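Local atomic coordinates of putative capsid protein of prophage (Escherichia coli CFT073, PDB entry 3BQW), a protein that probably serves as a major capsid protein, building the shell of a prophage head. Residues D280-N286 / K344-I350; W163-N169 / P337-R343; A204-G210 / D256-Y262. All coordinates share one frame. Numbering follows the deposited sequence.

Interaction 1 (D280-N286 / K344-I350)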
loop_
_atom_site.group_PDB
_atom_site.type_symbol
_atom_site.label_atom_id
_atom_site.label_comp_id
_atom_site.label_asym_id
_atom_site.label_seq_id
_atom_site.Cartn_x
_atom_site.Cartn_y
_atom_site.Cartn_z
ATOM N N ASP A 280 10.337 7.853 -12.641
ATOM C CA ASP A 280 10.777 9.264 -12.798
ATOM C C ASP A 280 10.182 10.214 -11.749
ATOM O O ASP A 280 10.345 11.429 -11.863
ATOM C CB ASP A 280 10.486 9.779 -14.218
ATOM C CG ASP A 280 9.004 9.832 -14.536
ATOM O OD1 ASP A 280 8.174 9.262 -13.779
ATOM O OD2 ASP A 280 8.661 10.430 -15.568
ATOM N N LEU A 281 9.534 9.642 -10.728
ATOM C CA LEU A 281 8.939 10.386 -9.608
ATOM C C LEU A 281 9.735 10.261 -8.297
ATOM O O LEU A 281 10.306 9.196 -7.988
ATOM C CB LEU A 281 7.506 9.916 -9.315
ATOM C CG LEU A 281 6.472 10.033 -10.438
ATOM C CD1 LEU A 281 5.099 9.443 -9.978
ATOM C CD2 LEU A 281 6.338 11.464 -10.944
ATOM N N LEU A 282 9.741 11.361 -7.539
ATOM C CA LEU A 282 10.260 11.392 -6.164
ATOM C C LEU A 282 9.182 12.042 -5.311
ATOM O O LEU A 282 8.457 12.942 -5.778
ATOM C CB LEU A 282 11.577 12.197 -6.036
ATOM C CG LEU A 282 11.597 13.719 -6.261
ATOM C CD1 LEU A 282 11.249 14.459 -4.920
ATOM C CD2 LEU A 282 12.938 14.244 -6.871
ATOM N N VAL A 283 9.089 11.586 -4.068
ATOM C CA VAL A 283 8.128 12.069 -3.103
ATOM C C VAL A 283 8.882 12.574 -1.888
ATOM O O VAL A 283 9.745 11.890 -1.353
ATOM C CB VAL A 283 7.162 10.959 -2.669
ATOM C CG1 VAL A 283 6.197 11.457 -1.595
ATOM C CG2 VAL A 283 6.387 10.423 -3.860
ATOM N N LEU A 284 8.572 13.798 -1.487
ATOM C CA LEU A 284 9.096 14.376 -0.268
ATOM C C LEU A 284 7.999 14.348 0.771
ATOM O O LEU A 284 6.883 14.806 0.509
ATOM C CB LEU A 284 9.558 15.797 -0.516
ATOM C CG LEU A 284 10.868 15.861 -1.305
ATOM C CD1 LEU A 284 10.989 17.260 -1.947
ATOM C CD2 LEU A 284 12.075 15.487 -0.407
ATOM N N GLY A 285 8.306 13.787 1.935
ATOM C CA GLY A 285 7.340 13.724 3.024
ATOM C C GLY A 285 7.989 13.748 4.386
ATOM O O GLY A 285 9.213 13.903 4.510
ATOM N N ASN A 286 7.159 13.591 5.408
ATOM C CA ASN A 286 7.604 13.612 6.813
ATOM C C ASN A 286 7.055 12.345 7.467
ATOM O O ASN A 286 5.851 12.113 7.475
ATOM C CB ASN A 286 7.142 14.896 7.530
ATOM C CG ASN A 286 7.859 15.126 8.875
ATOM O OD1 ASN A 286 7.706 14.349 9.813
ATOM N ND2 ASN A 286 8.660 16.184 8.954
ATOM N N LYS A 344 1.358 17.860 3.273
ATOM C CA LYS A 344 2.752 17.638 3.636
ATOM C C LYS A 344 3.491 16.670 2.711
ATOM O O LYS A 344 4.549 16.145 3.081
ATOM C CB LYS A 344 2.802 17.135 5.076
ATOM C CG LYS A 344 2.277 18.124 6.085
ATOM C CD LYS A 344 2.380 17.532 7.508
ATOM C CE LYS A 344 2.038 18.597 8.581
ATOM N NZ LYS A 344 1.323 17.959 9.718
ATOM N N PHE A 345 2.936 16.425 1.524
ATOM C CA PHE A 345 3.558 15.592 0.496
ATOM C C PHE A 345 3.812 16.435 -0.734
ATOM O O PHE A 345 2.927 17.172 -1.170
ATOM C CB PHE A 345 2.618 14.454 0.123
ATOM C CG PHE A 345 2.380 13.491 1.242
ATOM C CD1 PHE A 345 3.361 12.555 1.588
ATOM C CD2 PHE A 345 1.204 13.515 1.950
ATOM C CE1 PHE A 345 3.154 11.676 2.595
ATOM C CE2 PHE A 345 0.992 12.632 2.972
ATOM C CZ PHE A 345 1.967 11.702 3.298
ATOM N N VAL A 346 5.037 16.376 -1.257
ATOM C CA VAL A 346 5.377 17.009 -2.513
ATOM C C VAL A 346 5.870 15.908 -3.460
ATOM O O VAL A 346 6.740 15.129 -3.110
ATOM C CB VAL A 346 6.468 18.106 -2.314
ATOM C CG1 VAL A 346 6.910 18.693 -3.655
ATOM C CG2 VAL A 346 5.972 19.224 -1.323
ATOM N N THR A 347 5.306 15.843 -4.656
ATOM C CA THR A 347 5.743 14.872 -5.677
ATOM C C THR A 347 6.339 15.614 -6.898
ATOM O O THR A 347 5.763 16.579 -7.415
ATOM C CB THR A 347 4.578 13.952 -6.113
ATOM O OG1 THR A 347 4.067 13.273 -4.956
ATOM C CG2 THR A 347 5.011 12.920 -7.180
ATOM N N VAL A 348 7.502 15.149 -7.333
ATOM C CA VAL A 348 8.212 15.765 -8.438
ATOM C C VAL A 348 8.471 14.748 -9.538
ATOM O O VAL A 348 8.985 13.666 -9.273
ATOM C CB VAL A 348 9.526 16.437 -7.999
ATOM C CG1 VAL A 348 10.171 17.276 -9.191
ATOM C CG2 VAL A 348 9.288 17.307 -6.768
ATOM N N LYS A 349 8.030 15.085 -10.751
ATOM C CA LYS A 349 8.350 14.331 -11.960
ATOM C C LYS A 349 9.609 14.916 -12.563
ATOM O O LYS A 349 9.616 16.055 -13.017
ATOM C CB LYS A 349 7.206 14.420 -12.958
ATOM C CG LYS A 349 7.297 13.484 -14.145
ATOM C CD LYS A 349 6.112 13.699 -15.073
ATOM C CE LYS A 349 6.351 13.089 -16.442
ATOM N NZ LYS A 349 6.266 11.604 -16.350
ATOM N N ILE A 350 10.693 14.163 -12.544
ATOM C CA ILE A 350 11.929 14.686 -13.065
ATOM C C ILE A 350 11.940 14.528 -14.590
ATOM O O ILE A 350 11.219 13.734 -15.169
ATOM C CB ILE A 350 13.225 14.108 -12.406
ATOM C CG1 ILE A 350 13.476 12.657 -12.841
ATOM C CG2 ILE A 350 13.206 14.330 -10.840
ATOM C CD1 ILE A 350 14.934 12.187 -12.711
HETATM O O HOH W 1 10.194 12.143 -16.751
HETATM O O HOH W 2 5.638 9.456 -14.322
HETATM O O HOH W 3 4.313 13.773 4.602
#
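Leu282 takes the uncommon chi1 p, chi2 p conformation, which lays its side chain across the neighbouring strand: CG comes 3.8 Å from Val348 CB, and Leu282 CD2 4.0 Å from Ile350 CG2. Leu284 uses the ordinary m,t rotamer on the same face, its CB 4.3 Å from Val346 CB. Val346 and Val348 both adopt the t rotamer, and their beta-branched side chains suit an extended backbone. On the opposite face Leu281 CD2 approaches Lys349 CB (3.7 Å), and Val283 CG2 lies 3.8 Å from Thr347 OG1. The backbones pair antiparallel, Leu282 with Val348 and Leu284 with Val346, through bonds such as Leu284 N to Val346 O (2.8 Å). At the open end, Asp280 (chi1 p) swings its carboxylate toward Lys349, whose chain is extended until a p turn at chi4 brings NZ to 2.8 Å from Asp280 OD2, a salt bridge that suits this more solvent-accessible end. A water links Asp280 OD1 to Lys349 NZ.

These are inner strands of a mixed sheet. Leu282, Leu284, Val348 and Ile350 pack under helices 190-198 and 211-218, while Val283, Phe345 and Thr347 meet the end of helix 113-146.

Interaction 2 (W163-N169 / P337-R343)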
loop_
_atom_site.group_PDB
_atom_site.type_symbol
_atom_site.label_atom_id
_atom_site.label_comp_id
_atom_site.label_asym_id
_atom_site.label_seq_id
_atom_site.Cartn_x
_atom_site.Cartn_y
_atom_site.Cartn_z
ATOM N N TRP A 163 -8.639 13.935 -1.947
ATOM C CA TRP A 163 -8.143 14.538 -0.699
ATOM C C TRP A 163 -7.713 15.994 -0.902
ATOM O O TRP A 163 -7.349 16.660 0.057
ATOM C CB TRP A 163 -6.976 13.735 -0.167
ATOM C CG TRP A 163 -7.314 12.260 0.076
ATOM C CD1 TRP A 163 -6.882 11.182 -0.656
ATOM C CD2 TRP A 163 -8.182 11.737 1.095
ATOM N NE1 TRP A 163 -7.417 10.019 -0.135
ATOM C CE2 TRP A 163 -8.206 10.325 0.940
ATOM C CE3 TRP A 163 -8.940 12.322 2.124
ATOM C CZ2 TRP A 163 -8.947 9.492 1.775
ATOM C CZ3 TRP A 163 -9.677 11.494 2.958
ATOM C CH2 TRP A 163 -9.677 10.086 2.777
ATOM N N LYS A 164 -7.768 16.456 -2.155
ATOM C CA LYS A 164 -7.537 17.850 -2.554
ATOM C C LYS A 164 -6.125 18.276 -2.165
ATOM O O LYS A 164 -5.937 19.189 -1.362
ATOM C CB LYS A 164 -8.590 18.821 -1.961
ATOM C CG LYS A 164 -10.076 18.555 -2.332
ATOM C CD LYS A 164 -10.634 19.415 -3.467
ATOM C CE LYS A 164 -12.176 19.608 -3.377
ATOM N NZ LYS A 164 -12.833 19.896 -4.713
ATOM N N ILE A 165 -5.125 17.611 -2.727
ATOM C CA ILE A 165 -3.754 18.033 -2.477
ATOM C C ILE A 165 -3.557 19.373 -3.231
ATOM O O ILE A 165 -4.046 19.532 -4.348
ATOM C CB ILE A 165 -2.728 16.925 -2.862
ATOM C CG1 ILE A 165 -1.408 17.159 -2.106
ATOM C CG2 ILE A 165 -2.522 16.836 -4.376
ATOM C CD1 ILE A 165 -0.301 16.164 -2.437
ATOM N N PRO A 166 -2.918 20.366 -2.606
ATOM C CA PRO A 166 -2.672 21.585 -3.382
ATOM C C PRO A 166 -1.899 21.304 -4.678
ATOM O O PRO A 166 -1.032 20.444 -4.699
ATOM C CB PRO A 166 -1.866 22.467 -2.409
ATOM C CG PRO A 166 -2.281 21.976 -1.063
ATOM C CD PRO A 166 -2.401 20.492 -1.234
ATOM N N GLU A 167 -2.260 22.011 -5.742
ATOM C CA GLU A 167 -1.623 21.881 -7.048
ATOM C C GLU A 167 -0.129 22.164 -7.048
ATOM O O GLU A 167 0.624 21.508 -7.755
ATOM C CB GLU A 167 -2.303 22.808 -8.073
ATOM C CG GLU A 167 -3.710 22.374 -8.442
ATOM C CD GLU A 167 -4.285 23.114 -9.670
ATOM O OE1 GLU A 167 -3.894 24.282 -9.952
ATOM O OE2 GLU A 167 -5.142 22.488 -10.353
ATOM N N LYS A 168 0.286 23.156 -6.272
ATOM C CA LYS A 168 1.703 23.485 -6.116
ATOM C C LYS A 168 2.520 22.318 -5.517
ATOM O O LYS A 168 3.753 22.339 -5.558
ATOM C CB LYS A 168 1.854 24.698 -5.204
ATOM C CG LYS A 168 1.613 24.357 -3.693
ATOM C CD LYS A 168 1.539 25.618 -2.816
ATOM C CE LYS A 168 1.375 25.251 -1.371
ATOM N NZ LYS A 168 2.547 24.455 -0.896
ATOM N N ASN A 169 1.835 21.342 -4.917
ATOM C CA ASN A 169 2.514 20.171 -4.309
ATOM C C ASN A 169 2.884 19.086 -5.318
ATOM O O ASN A 169 3.593 18.151 -4.984
ATOM C CB ASN A 169 1.656 19.554 -3.203
ATOM C CG ASN A 169 1.684 20.355 -1.936
ATOM O OD1 ASN A 169 1.837 19.794 -0.842
ATOM N ND2 ASN A 169 1.557 21.667 -2.060
ATOM N N PRO A 337 -6.897 3.670 2.648
ATOM C CA PRO A 337 -5.956 4.589 3.282
ATOM C C PRO A 337 -6.556 5.987 3.511
ATOM O O PRO A 337 -7.271 6.514 2.663
ATOM C CB PRO A 337 -4.774 4.648 2.305
ATOM C CG PRO A 337 -4.990 3.587 1.352
ATOM C CD PRO A 337 -6.393 3.160 1.367
ATOM N N VAL A 338 -6.305 6.530 4.694
ATOM C CA VAL A 338 -6.757 7.856 5.049
ATOM C C VAL A 338 -5.536 8.616 5.557
ATOM O O VAL A 338 -4.938 8.196 6.545
ATOM C CB VAL A 338 -7.845 7.825 6.144
ATOM C CG1 VAL A 338 -8.268 9.238 6.487
ATOM C CG2 VAL A 338 -9.052 6.984 5.674
ATOM N N PRO A 339 -5.179 9.721 4.892
ATOM C CA PRO A 339 -3.956 10.424 5.275
ATOM C C PRO A 339 -4.166 11.263 6.503
ATOM O O PRO A 339 -5.303 11.588 6.839
ATOM C CB PRO A 339 -3.666 11.309 4.064
ATOM C CG PRO A 339 -5.021 11.651 3.528
ATOM C CD PRO A 339 -5.854 10.382 3.749
ATOM N N ALA A 340 -3.073 11.595 7.180
ATOM C CA ALA A 340 -3.117 12.556 8.252
ATOM C C ALA A 340 -3.284 13.901 7.559
ATOM O O ALA A 340 -4.393 14.394 7.502
ATOM C CB ALA A 340 -1.873 12.492 9.144
ATOM N N ASP A 341 -2.224 14.461 6.983
ATOM C CA ASP A 341 -2.286 15.755 6.297
ATOM C C ASP A 341 -1.670 15.647 4.884
ATOM O O ASP A 341 -0.447 15.562 4.742
ATOM C CB ASP A 341 -1.571 16.815 7.139
ATOM C CG ASP A 341 -1.727 18.221 6.604
ATOM O OD1 ASP A 341 -2.293 18.433 5.520
ATOM O OD2 ASP A 341 -1.284 19.152 7.301
ATOM N N ILE A 342 -2.524 15.656 3.855
ATOM C CA ILE A 342 -2.083 15.497 2.455
ATOM C C ILE A 342 -1.190 16.658 1.993
ATOM O O ILE A 342 -0.424 16.531 1.039
ATOM C CB ILE A 342 -3.319 15.320 1.486
ATOM C CG1 ILE A 342 -2.935 14.544 0.215
ATOM C CG2 ILE A 342 -4.039 16.681 1.194
ATOM C CD1 ILE A 342 -2.711 13.006 0.444
ATOM N N ARG A 343 -1.279 17.789 2.682
ATOM C CA ARG A 343 -0.546 18.981 2.259
ATOM C C ARG A 343 0.959 18.866 2.515
ATOM O O ARG A 343 1.727 19.663 2.043
ATOM C CB ARG A 343 -1.117 20.224 2.941
ATOM C CG ARG A 343 -2.611 20.421 2.692
ATOM C CD ARG A 343 -3.155 21.531 3.565
ATOM N NE ARG A 343 -3.054 21.196 4.976
ATOM C CZ ARG A 343 -3.326 22.033 5.981
ATOM N NH1 ARG A 343 -3.735 23.276 5.750
ATOM N NH2 ARG A 343 -3.194 21.613 7.235
HETATM O O HOH W 4 -6.330 7.435 0.176
HETATM O O HOH W 5 0.968 22.662 1.094
#
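Trp163 lays its indole over the pyrrolidine ring of Pro339, a CH-pi contact in which Pro339 CD sits 3.6 Å from the centroid of the Trp163 six-membered ring and only 9° off its normal. The electron-rich indole and the slightly polarised CH groups of proline make a natural pair: the flat indole offers a broad pi face, and the compact proline ring can set its CD hydrogens against it. This is loop-on-loop packing in what is probably an HK97-like capsid fold: 163-169 connects strands 159-162 and 170-172, while 337-343 is the exit from the long strand 327-338. Trp163 also reaches Val338, its CH2 4.1 Å from CG1 of that valine, and is backed by Ala143 of helix 113-146. Its polar edge is satisfied too, since a water accepts from Trp163 NE1 (2.8 Å) and donates to Pro337 O (2.8 Å).

Ile342 fills the space beside the tryptophan. Its CG1 lies 4.1 Å from Trp163 CB and 3.8 Å from Ile165 CG1, so a branched aliphatic chain bridges two residues of the facing loop. Farther out Pro166 CD rests on Arg343 CG at 3.9 Å; the long aliphatic part of arginine can cover a proline while its guanidinium turns away from the facing loop to pair with Asp341. A second water joins Lys168 NZ (3.1 Å) to Arg343 O (3.2 Å).

Asp341 steadies the turn leading into the 3-10 segment by an Asx turn and a salt bridge at once: Asp341 OD1 accepts from Arg343 N at 3.1 Å and from Arg343 NE at 2.9 Å.

Interaction 3 (A204-G210 / D256-Y262)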
loop_
_atom_site.group_PDB
_atom_site.type_symbol
_atom_site.label_atom_id
_atom_site.label_comp_id
_atom_site.label_asym_id
_atom_site.label_seq_id
_atom_site.Cartn_x
_atom_site.Cartn_y
_atom_site.Cartn_z
ATOM N N ALA A 204 10.611 18.319 5.310
ATOM C CA ALA A 204 10.611 16.966 4.792
ATOM C C ALA A 204 11.802 16.245 5.386
ATOM O O ALA A 204 12.918 16.775 5.398
ATOM C CB ALA A 204 10.689 16.979 3.264
ATOM N N ASN A 205 11.571 15.023 5.872
ATOM C CA ASN A 205 12.643 14.204 6.429
ATOM C C ASN A 205 12.834 12.871 5.689
ATOM O O ASN A 205 13.656 12.052 6.074
ATOM C CB ASN A 205 12.460 14.030 7.957
ATOM C CG ASN A 205 11.367 13.042 8.333
ATOM O OD1 ASN A 205 10.574 12.621 7.501
ATOM N ND2 ASN A 205 11.320 12.674 9.622
ATOM N N VAL A 206 12.087 12.673 4.617
ATOM C CA VAL A 206 12.232 11.490 3.773
ATOM C C VAL A 206 12.036 11.843 2.293
ATOM O O VAL A 206 11.161 12.627 1.943
ATOM C CB VAL A 206 11.300 10.327 4.244
ATOM C CG1 VAL A 206 9.803 10.670 4.076
ATOM C CG2 VAL A 206 11.697 9.015 3.553
ATOM N N MET A 207 12.928 11.326 1.442
ATOM C CA MET A 207 12.783 11.419 -0.011
ATOM C C MET A 207 12.729 9.996 -0.590
ATOM O O MET A 207 13.708 9.270 -0.513
ATOM C CB MET A 207 13.900 12.250 -0.660
ATOM C CG MET A 207 13.667 12.561 -2.162
ATOM S SD MET A 207 14.774 13.739 -3.001
ATOM C CE MET A 207 16.379 13.118 -2.636
ATOM N N ILE A 208 11.554 9.614 -1.107
ATOM C CA ILE A 208 11.323 8.337 -1.772
ATOM C C ILE A 208 11.337 8.525 -3.295
ATOM O O ILE A 208 10.615 9.367 -3.830
ATOM C CB ILE A 208 9.998 7.705 -1.336
ATOM C CG1 ILE A 208 9.923 7.651 0.202
ATOM C CG2 ILE A 208 9.884 6.299 -1.919
ATOM C CD1 ILE A 208 8.575 7.834 0.758
ATOM N N MET A 209 12.199 7.754 -3.971
ATOM C CA MET A 209 12.586 8.000 -5.361
ATOM C C MET A 209 12.384 6.737 -6.174
ATOM O O MET A 209 12.767 5.670 -5.733
ATOM C CB MET A 209 14.091 8.281 -5.465
ATOM C CG MET A 209 14.576 9.503 -4.825
ATOM S SD MET A 209 16.356 9.634 -4.911
ATOM C CE MET A 209 16.738 9.029 -3.303
ATOM N N GLY A 210 11.845 6.892 -7.383
ATOM C CA GLY A 210 11.943 5.869 -8.403
ATOM C C GLY A 210 13.386 5.716 -8.875
ATOM O O GLY A 210 14.247 6.553 -8.554
ATOM N N ASP A 256 19.269 16.095 6.965
ATOM C CA ASP A 256 18.241 15.386 7.746
ATOM C C ASP A 256 17.203 14.689 6.867
ATOM O O ASP A 256 16.171 14.251 7.358
ATOM C CB ASP A 256 17.578 16.297 8.818
ATOM C CG ASP A 256 16.915 17.559 8.246
ATOM O OD1 ASP A 256 16.913 17.765 6.998
ATOM O OD2 ASP A 256 16.390 18.358 9.067
ATOM N N LEU A 257 17.516 14.542 5.582
ATOM C CA LEU A 257 16.636 13.924 4.602
ATOM C C LEU A 257 17.069 12.496 4.322
ATOM O O LEU A 257 18.157 12.264 3.805
ATOM C CB LEU A 257 16.700 14.720 3.306
ATOM C CG LEU A 257 15.685 14.471 2.199
ATOM C CD1 LEU A 257 14.315 14.834 2.695
ATOM C CD2 LEU A 257 16.051 15.315 0.953
ATOM N N ALA A 258 16.225 11.536 4.690
ATOM C CA ALA A 258 16.506 10.124 4.448
ATOM C C ALA A 258 16.226 9.825 2.989
ATOM O O ALA A 258 15.275 10.366 2.413
ATOM C CB ALA A 258 15.653 9.232 5.337
ATOM N N LEU A 259 17.043 8.941 2.419
ATOM C CA LEU A 259 17.035 8.652 0.994
ATOM C C LEU A 259 16.681 7.197 0.755
ATOM O O LEU A 259 17.389 6.292 1.185
ATOM C CB LEU A 259 18.402 8.960 0.371
ATOM C CG LEU A 259 19.022 10.347 0.546
ATOM C CD1 LEU A 259 20.493 10.273 0.102
ATOM C CD2 LEU A 259 18.256 11.471 -0.218
ATOM N N ILE A 260 15.568 6.996 0.068
ATOM C CA ILE A 260 14.985 5.690 -0.190
ATOM C C ILE A 260 14.698 5.591 -1.693
ATOM O O ILE A 260 14.037 6.469 -2.271
ATOM C CB ILE A 260 13.654 5.487 0.616
ATOM C CG1 ILE A 260 13.876 5.676 2.132
ATOM C CG2 ILE A 260 13.053 4.092 0.342
ATOM C CD1 ILE A 260 12.595 5.410 3.015
ATOM N N VAL A 261 15.222 4.544 -2.313
ATOM C CA VAL A 261 14.853 4.170 -3.657
ATOM C C VAL A 261 13.818 3.063 -3.582
ATOM O O VAL A 261 14.027 2.054 -2.923
ATOM C CB VAL A 261 16.057 3.701 -4.495
ATOM C CG1 VAL A 261 15.618 3.345 -5.921
ATOM C CG2 VAL A 261 17.155 4.791 -4.481
ATOM N N TYR A 262 12.709 3.267 -4.279
ATOM C CA TYR A 262 11.546 2.408 -4.168
ATOM C C TYR A 262 11.212 1.845 -5.534
ATOM O O TYR A 262 10.947 2.583 -6.452
ATOM C CB TYR A 262 10.386 3.225 -3.629
ATOM C CG TYR A 262 9.053 2.520 -3.460
ATOM C CD1 TYR A 262 8.834 1.634 -2.418
ATOM C CD2 TYR A 262 7.995 2.801 -4.278
ATOM C CE1 TYR A 262 7.581 1.026 -2.227
ATOM C CE2 TYR A 262 6.739 2.200 -4.087
ATOM C CZ TYR A 262 6.546 1.327 -3.064
ATOM O OH TYR A 262 5.318 0.724 -2.885
HETATM O O HOH W 6 13.794 18.017 7.805
#
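Strands 206-209 and 257-262 run parallel, their axes 4.6 Å apart and 17° from exact alignment. Five backbone bonds zigzag between them: Ala258 N to Asn205 O (3.0 Å), Met207 N to Ala258 O (2.7 Å), Ile260 N to Met207 O (3.0 Å), Met209 N to Ile260 O (2.8 Å) and Tyr262 N to Met209 O (2.8 Å). As usual in parallel pairing, alternate residues use both N and O, Met207 and Met209 on one strand, Ala258 and Ile260 on the other, and the residues between them bond to the strand on the other side, as Ile208 does with Val283. On that same edge Asn205 and Val206 together face Gly285 in a classic beta bulge.

Such a parallel pair lies at the heart of a mixed alpha/beta sheet, its faces covered by helices, consistent with the central sheet of the A (axial) domain in an HK97-like fold, if this protein has one. Gly210 follows strand 206-209 directly as the N-cap of helix 211-218.

The flexible methionines conform to the face under helix 211-218: Met207 CE meets Leu259 CD2 at 3.5 Å and Met209 CE meets Leu259 CB at 4.0 Å, under Trp214 and Leu217. Beta-branched residues suit the other face, where Val206 CG2 touches Ile260 CD1 (3.8 Å) below helix 30-35. Ile208 CG2 packs on Tyr262 CB (3.6 Å), and the Tyr262 ring meets Phe31 edge-to-face.

How the interactions relate
Interactions 1 and 3 belong to one mixed sheet, with strands 346-349, 281-285, 206-209 and 257-267 side by side; their centres lie 9 Å apart, and Val283 N probably bonds to Ile208 O (2.7 Å). Interaction 2 sits at the far edge, its centre 12 Å from that of interaction 1 and 18 Å from that of interaction 3. Both its segments lead into neighbouring strands there: 163-169 into 170-172, and 337-343 via 344-345 into 346-349; Asn169 O probably accepts from Thr347 N (2.9 Å). Along the chain, 204-210 and 256-262 come between the partners of interaction 2, whereas interactions 1 and 2 interlock, so the C-terminal strand lies between mid-chain strand 170-172 and the later strand 281-285.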